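Side-chain contacts in PBP5 (Haemophilus influenzae, PDB 3A3J), which removes the terminal D-alanine from peptidoglycan precursors as a penicillin-binding D-alanyl-D-alanine carboxypeptidase of the serine peptidase S11 family: residues 117-120 / 121-124; 123-126 / 127-131. All coordinates share one frame; numbering follows the deposited sequence.

Interaction 1: residues 117-120 / 121-124; sequences NFVE and TMNK
Met122 approaches the Phe118 ring obliquely, one helical turn on, a compact example of a Met-aromatic pair formed by residues i and i+4. The methionine makes its closest carbon contact at the CE2 corner, with Met122 CG 3.7 Å from Phe118 CE2. Its sulfur also comes in at a slant: SD of Met122 is 5.0 Å from the Phe118 centroid, on a line 68° off the ring normal. Phe118 CG is anti to the backbone nitrogen (chi1 177°), which swings the far end of the ring nearer to the next turn although its CB leaves the backbone in the other direction. The methionine chain runs extended through CG and bends only at chi3. Met122 SD also comes to 4.4 Å from Val119 CG2, a looser contact made in a direction roughly perpendicular to that of the ring.

A second pairing follows the same spacing. Val119 and Asn123 run side by side in one direction, Val119 CG1 4.1 Å from Asn123 ND2. That amide nitrogen is held by a hydrogen bond to the Phe136 carbonyl, outside the turn, while the Glu120 carboxylate crosses it at a distance, its plane turned 60° from the amide. Beneath the side chains lie i to i+4 backbone bonds, among them Met122 N to Phe118 O at 3.3 Å and Lys124 N to Glu120 O at 2.7 Å.

Helix 115-128 thus presents a buried apolar face. Phe118 packs on Ala108 and Ile111 of helix 101-112 and on Val45 of helix 38-51, whereas Met122 rests on Thr38 and Thr42 of helix 38-51, its side chain about 7 Å from that of Lys39, the probable proton acceptor.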
ATOM      1  N   ASN A 117      15.231  16.799   7.475  1.00 26.02           N
ATOM      2  CA  ASN A 117      15.548  15.569   8.168  1.00 24.85           C
ATOM      3  C   ASN A 117      14.346  14.606   8.052  1.00 26.84           C
ATOM      4  O   ASN A 117      14.522  13.396   7.844  1.00 28.34           O
ATOM      5  CB  ASN A 117      15.869  15.869   9.617  1.00 22.80           C
ATOM      6  CG  ASN A 117      17.222  16.602   9.782  1.00 22.92           C
ATOM      7  OD1 ASN A 117      18.042  16.697   8.844  1.00 22.63           O
ATOM      8  ND2 ASN A 117      17.442  17.125  10.968  1.00 19.48           N
ATOM      9  N   PHE A 118      13.120  15.147   8.161  1.00 27.06           N
ATOM     10  CA  PHE A 118      11.925  14.331   8.063  1.00 27.21           C
ATOM     11  C   PHE A 118      11.846  13.635   6.728  1.00 25.80           C
ATOM     12  O   PHE A 118      11.459  12.492   6.662  1.00 25.77           O
ATOM     13  CB  PHE A 118      10.660  15.172   8.246  1.00 26.47           C
ATOM     14  CG  PHE A 118       9.387  14.393   8.091  1.00 25.04           C
ATOM     15  CD1 PHE A 118       8.803  13.786   9.187  1.00 23.26           C
ATOM     16  CD2 PHE A 118       8.759  14.291   6.836  1.00 25.53           C
ATOM     17  CE1 PHE A 118       7.595  13.118   9.034  1.00 24.00           C
ATOM     18  CE2 PHE A 118       7.572  13.609   6.673  1.00 21.49           C
ATOM     19  CZ  PHE A 118       6.989  13.035   7.773  1.00 21.28           C
ATOM     20  N   VAL A 119      12.200  14.353   5.685  1.00 25.47           N
ATOM     21  CA  VAL A 119      12.116  13.880   4.354  1.00 28.07           C
ATOM     22  C   VAL A 119      13.016  12.626   4.228  1.00 30.88           C
ATOM     23  O   VAL A 119      12.791  11.753   3.370  1.00 30.82           O
ATOM     24  CB  VAL A 119      12.594  14.964   3.348  1.00 26.74           C
ATOM     25  CG1 VAL A 119      12.772  14.359   2.050  1.00 28.93           C
ATOM     26  CG2 VAL A 119      11.576  16.138   3.193  1.00 30.11           C
ATOM     27  N   GLU A 120      14.065  12.569   5.069  1.00 31.80           N
ATOM     28  CA  GLU A 120      15.067  11.541   4.944  1.00 32.12           C
ATOM     29  C   GLU A 120      14.490  10.241   5.507  1.00 31.65           C
ATOM     30  O   GLU A 120      14.817   9.167   5.012  1.00 32.53           O
ATOM     31  CB  GLU A 120      16.348  11.979   5.667  1.00 32.12           C
ATOM     32  CG  GLU A 120      17.527  11.375   5.085  1.00 37.18           C
ATOM     33  CD  GLU A 120      17.500  11.395   3.548  1.00 44.54           C
ATOM     34  OE1 GLU A 120      17.207  12.441   2.911  1.00 47.63           O
ATOM     35  OE2 GLU A 120      17.830  10.345   2.979  1.00 47.88           O
ATOM     36  N   THR A 121      13.663  10.355   6.550  1.00 31.36           N
ATOM     37  CA  THR A 121      12.870   9.235   7.029  1.00 32.11           C
ATOM     38  C   THR A 121      11.893   8.691   5.961  1.00 31.88           C
ATOM     39  O   THR A 121      11.663   7.463   5.884  1.00 33.67           O
ATOM     40  CB  THR A 121      12.117   9.629   8.261  1.00 32.32           C
ATOM     41  OG1 THR A 121      13.069   9.927   9.267  1.00 35.93           O
ATOM     42  CG2 THR A 121      11.263   8.466   8.818  1.00 32.08           C
ATOM     43  N   MET A 122      11.356   9.583   5.136  1.00 29.54           N
ATOM     44  CA  MET A 122      10.463   9.223   4.075  1.00 28.61           C
ATOM     45  C   MET A 122      11.275   8.355   3.165  1.00 29.20           C
ATOM     46  O   MET A 122      10.787   7.334   2.666  1.00 27.98           O
ATOM     47  CB  MET A 122       9.953  10.477   3.268  1.00 27.23           C
ATOM     48  CG  MET A 122       8.943  11.366   4.035  1.00 24.33           C
ATOM     49  SD  MET A 122       8.650  12.868   3.056  1.00 27.62           S
ATOM     50  CE  MET A 122       7.312  12.322   1.932  1.00 20.68           C
ATOM     51  N   ASN A 123      12.522   8.781   2.921  1.00 29.79           N
ATOM     52  CA  ASN A 123      13.365   8.059   1.955  1.00 29.63           C
ATOM     53  C   ASN A 123      13.922   6.792   2.599  1.00 28.99           C
ATOM     54  O   ASN A 123      14.150   5.852   1.927  1.00 28.34           O
ATOM     55  CB  ASN A 123      14.451   8.899   1.338  1.00 28.60           C
ATOM     56  CG  ASN A 123      13.894   9.930   0.356  1.00 31.28           C
ATOM     57  OD1 ASN A 123      12.936   9.651  -0.349  1.00 30.17           O
ATOM     58  ND2 ASN A 123      14.502  11.130   0.305  1.00 28.35           N
ATOM     59  N   LYS A 124      14.050   6.782   3.915  1.00 30.51           N
ATOM     60  CA  LYS A 124      14.381   5.551   4.610  1.00 31.88           C
ATOM     61  C   LYS A 124      13.342   4.526   4.142  1.00 32.46           C
ATOM     62  O   LYS A 124      13.712   3.454   3.687  1.00 33.13           O
ATOM     63  CB  LYS A 124      14.338   5.703   6.150  1.00 31.45           C
ATOM     64  CG  LYS A 124      14.722   4.415   6.934  1.00 34.37           C
ATOM     65  CD  LYS A 124      14.488   4.454   8.471  1.00 36.84           C
ATOM     66  CE  LYS A 124      13.064   4.518   8.882  1.00 41.26           C
ATOM     67  NZ  LYS A 124      12.917   4.770  10.380  1.00 40.43           N
TER

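Interaction 2: residues 123-126 / 127-131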
ATOM      1  N   ASN A 123      12.522   8.781   2.921  1.00 29.79           N
ATOM      2  CA  ASN A 123      13.365   8.059   1.955  1.00 29.63           C
ATOM      3  C   ASN A 123      13.922   6.792   2.599  1.00 28.99           C
ATOM      4  O   ASN A 123      14.150   5.852   1.927  1.00 28.34           O
ATOM      5  CB  ASN A 123      14.451   8.899   1.338  1.00 28.60           C
ATOM      6  CG  ASN A 123      13.894   9.930   0.356  1.00 31.28           C
ATOM      7  OD1 ASN A 123      12.936   9.651  -0.349  1.00 30.17           O
ATOM      8  ND2 ASN A 123      14.502  11.130   0.305  1.00 28.35           N
ATOM      9  N   LYS A 124      14.050   6.782   3.915  1.00 30.51           N
ATOM     10  CA  LYS A 124      14.381   5.551   4.610  1.00 31.88           C
ATOM     11  C   LYS A 124      13.342   4.526   4.142  1.00 32.46           C
ATOM     12  O   LYS A 124      13.712   3.454   3.687  1.00 33.13           O
ATOM     13  CB  LYS A 124      14.338   5.703   6.150  1.00 31.45           C
ATOM     14  CG  LYS A 124      14.722   4.415   6.934  1.00 34.37           C
ATOM     15  CD  LYS A 124      14.488   4.454   8.471  1.00 36.84           C
ATOM     16  CE  LYS A 124      13.064   4.518   8.882  1.00 41.26           C
ATOM     17  NZ  LYS A 124      12.917   4.770  10.380  1.00 40.43           N
ATOM     18  N   TYR A 125      12.038   4.860   4.262  1.00 31.32           N
ATOM     19  CA  TYR A 125      10.972   3.863   4.049  1.00 28.72           C
ATOM     20  C   TYR A 125      10.896   3.475   2.579  1.00 26.64           C
ATOM     21  O   TYR A 125      10.464   2.392   2.230  1.00 27.06           O
ATOM     22  CB  TYR A 125       9.659   4.380   4.558  1.00 28.10           C
ATOM     23  CG  TYR A 125       9.549   4.357   6.063  1.00 29.00           C
ATOM     24  CD1 TYR A 125       9.740   3.175   6.786  1.00 28.42           C
ATOM     25  CD2 TYR A 125       9.291   5.507   6.761  1.00 27.26           C
ATOM     26  CE1 TYR A 125       9.618   3.146   8.142  1.00 27.68           C
ATOM     27  CE2 TYR A 125       9.198   5.483   8.120  1.00 28.56           C
ATOM     28  CZ  TYR A 125       9.377   4.320   8.800  1.00 28.27           C
ATOM     29  OH  TYR A 125       9.226   4.325  10.166  1.00 36.84           O
ATOM     30  N   VAL A 126      11.326   4.365   1.726  1.00 26.47           N
ATOM     31  CA  VAL A 126      11.388   4.089   0.298  1.00 27.46           C
ATOM     32  C   VAL A 126      12.305   2.846   0.111  1.00 29.85           C
ATOM     33  O   VAL A 126      12.005   1.952  -0.737  1.00 29.99           O
ATOM     34  CB  VAL A 126      11.897   5.325  -0.517  1.00 25.03           C
ATOM     35  CG1 VAL A 126      12.281   4.950  -1.958  1.00 25.17           C
ATOM     36  CG2 VAL A 126      10.849   6.482  -0.570  1.00 26.50           C
ATOM     37  N   GLN A 127      13.415   2.812   0.867  1.00 30.74           N
ATOM     38  CA  GLN A 127      14.449   1.727   0.769  1.00 31.58           C
ATOM     39  C   GLN A 127      13.883   0.532   1.425  1.00 31.44           C
ATOM     40  O   GLN A 127      13.980  -0.613   0.946  1.00 32.52           O
ATOM     41  CB  GLN A 127      15.722   2.109   1.576  1.00 31.30           C
ATOM     42  CG  GLN A 127      16.423   3.255   0.961  1.00 33.99           C
ATOM     43  CD  GLN A 127      16.570   2.932  -0.491  1.00 42.69           C
ATOM     44  OE1 GLN A 127      16.711   1.767  -0.820  1.00 45.80           O
ATOM     45  NE2 GLN A 127      16.550   3.939  -1.376  1.00 45.28           N
ATOM     46  N   GLN A 128      13.312   0.776   2.574  1.00 29.67           N
ATOM     47  CA  GLN A 128      12.858  -0.327   3.326  1.00 30.52           C
ATOM     48  C   GLN A 128      11.667  -1.031   2.615  1.00 32.50           C
ATOM     49  O   GLN A 128      11.514  -2.227   2.775  1.00 33.42           O
ATOM     50  CB  GLN A 128      12.489   0.196   4.668  1.00 30.77           C
ATOM     51  CG  GLN A 128      11.961  -0.792   5.630  1.00 32.79           C
ATOM     52  CD  GLN A 128      11.590  -0.050   6.856  1.00 35.25           C
ATOM     53  OE1 GLN A 128      12.384   0.760   7.335  1.00 38.40           O
ATOM     54  NE2 GLN A 128      10.372  -0.267   7.365  1.00 36.17           N
ATOM     55  N   PHE A 129      10.825  -0.307   1.852  1.00 32.16           N
ATOM     56  CA  PHE A 129       9.721  -0.947   1.085  1.00 31.33           C
ATOM     57  C   PHE A 129      10.248  -1.620  -0.170  1.00 31.41           C
ATOM     58  O   PHE A 129       9.496  -2.322  -0.836  1.00 31.21           O
ATOM     59  CB  PHE A 129       8.632   0.081   0.614  1.00 29.95           C
ATOM     60  CG  PHE A 129       7.846   0.702   1.729  1.00 26.98           C
ATOM     61  CD1 PHE A 129       7.946   0.227   2.998  1.00 27.36           C
ATOM     62  CD2 PHE A 129       6.951   1.744   1.475  1.00 27.90           C
ATOM     63  CE1 PHE A 129       7.198   0.784   4.028  1.00 29.95           C
ATOM     64  CE2 PHE A 129       6.177   2.317   2.477  1.00 24.64           C
ATOM     65  CZ  PHE A 129       6.288   1.862   3.767  1.00 26.73           C
ATOM     66  N   GLY A 130      11.507  -1.383  -0.545  1.00 31.12           N
ATOM     67  CA  GLY A 130      12.027  -1.987  -1.779  1.00 30.24           C
ATOM     68  C   GLY A 130      11.690  -1.342  -3.109  1.00 31.30           C
ATOM     69  O   GLY A 130      11.624  -2.024  -4.146  1.00 32.05           O
ATOM     70  N   LEU A 131      11.583  -0.015  -3.128  1.00 31.10           N
ATOM     71  CA  LEU A 131      11.126   0.731  -4.293  1.00 30.16           C
ATOM     72  C   LEU A 131      12.266   1.279  -5.065  1.00 30.77           C
ATOM     73  O   LEU A 131      13.219   1.759  -4.478  1.00 31.52           O
ATOM     74  CB  LEU A 131      10.269   1.960  -3.869  1.00 28.92           C
ATOM     75  CG  LEU A 131       9.306   1.794  -2.709  1.00 28.95           C
ATOM     76  CD1 LEU A 131       8.576   3.174  -2.452  1.00 24.57           C
ATOM     77  CD2 LEU A 131       8.293   0.702  -3.055  1.00 28.76           C
TER
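The Tyr125 ring meets Gln128 at its rim and Lys124 on one face, while the Phe129 ring has the Tyr125 carbonyl group over a face of its own; both belong to the closing part of a helix that ends in a Schellman motif. At the tyrosine edge, Gln128 NE2 lies near the ring plane, 3.5 Å from Tyr125 CD1, with the amide turned 74° to the ring. Gln128 reaches this place because its CG is anti to the backbone nitrogen (chi1 179°) and the chain stays extended, running alongside the tyrosine. Lys124 CE sits 3.7 Å above the tyrosine plane, displaced toward the rim.

Over the Phe129 ring, Tyr125 O comes to 3.2 Å from Phe129 CG. The same oxygen accepts the Phe129 backbone N-H at 2.7 Å, the donor tilted out of the carbonyl plane, so one carbonyl meets both the amide and the ring of the residue a turn later. Contact between the two aromatic side chains themselves is looser and involves Tyr125 CB and Phe129 CZ. Both rings meet Tyr44 edge-to-face, and Phe129 also stacks on His160, which ties the end of helix 115-128 to helices 38-51 and 151-164.

Gly130 leaves helical geometry with a positive phi of 80°, a conformation in which a CB would press on the preceding carbonyl oxygen. The chain then turns Leu131 back toward the helix, where it crosses Val126 at about a right angle, Leu131 CB 4.1 Å from Val126 CG1, and continues onto Ile156 and Ile157 of helix 151-164. This return is fixed by the 6→1 backbone bond of the Schellman motif: Leu131 N donates to Val126 O at 3.1 Å, nearly in line with the carbonyl bond.

Interactions 1 and 2 are successive lengths of one helix, 115-128, with centres about 10 Å apart and with Asn123 and Lys124 in common. Interaction 1 comes first along the chain, and interaction 2 carries the helix to its end and into the turn beyond. Helix 38-51 is their shared neighbour: the earlier length packs on it along with helix 101-112, the later one along with helix 151-164. Both belong to the carboxypeptidase part of the chain. The earlier length comes near Lys39, probably catalytic, whereas the later lies away from the catalytic residues, so a single helix spans from the neighbourhood of the active site to a more distant helix junction.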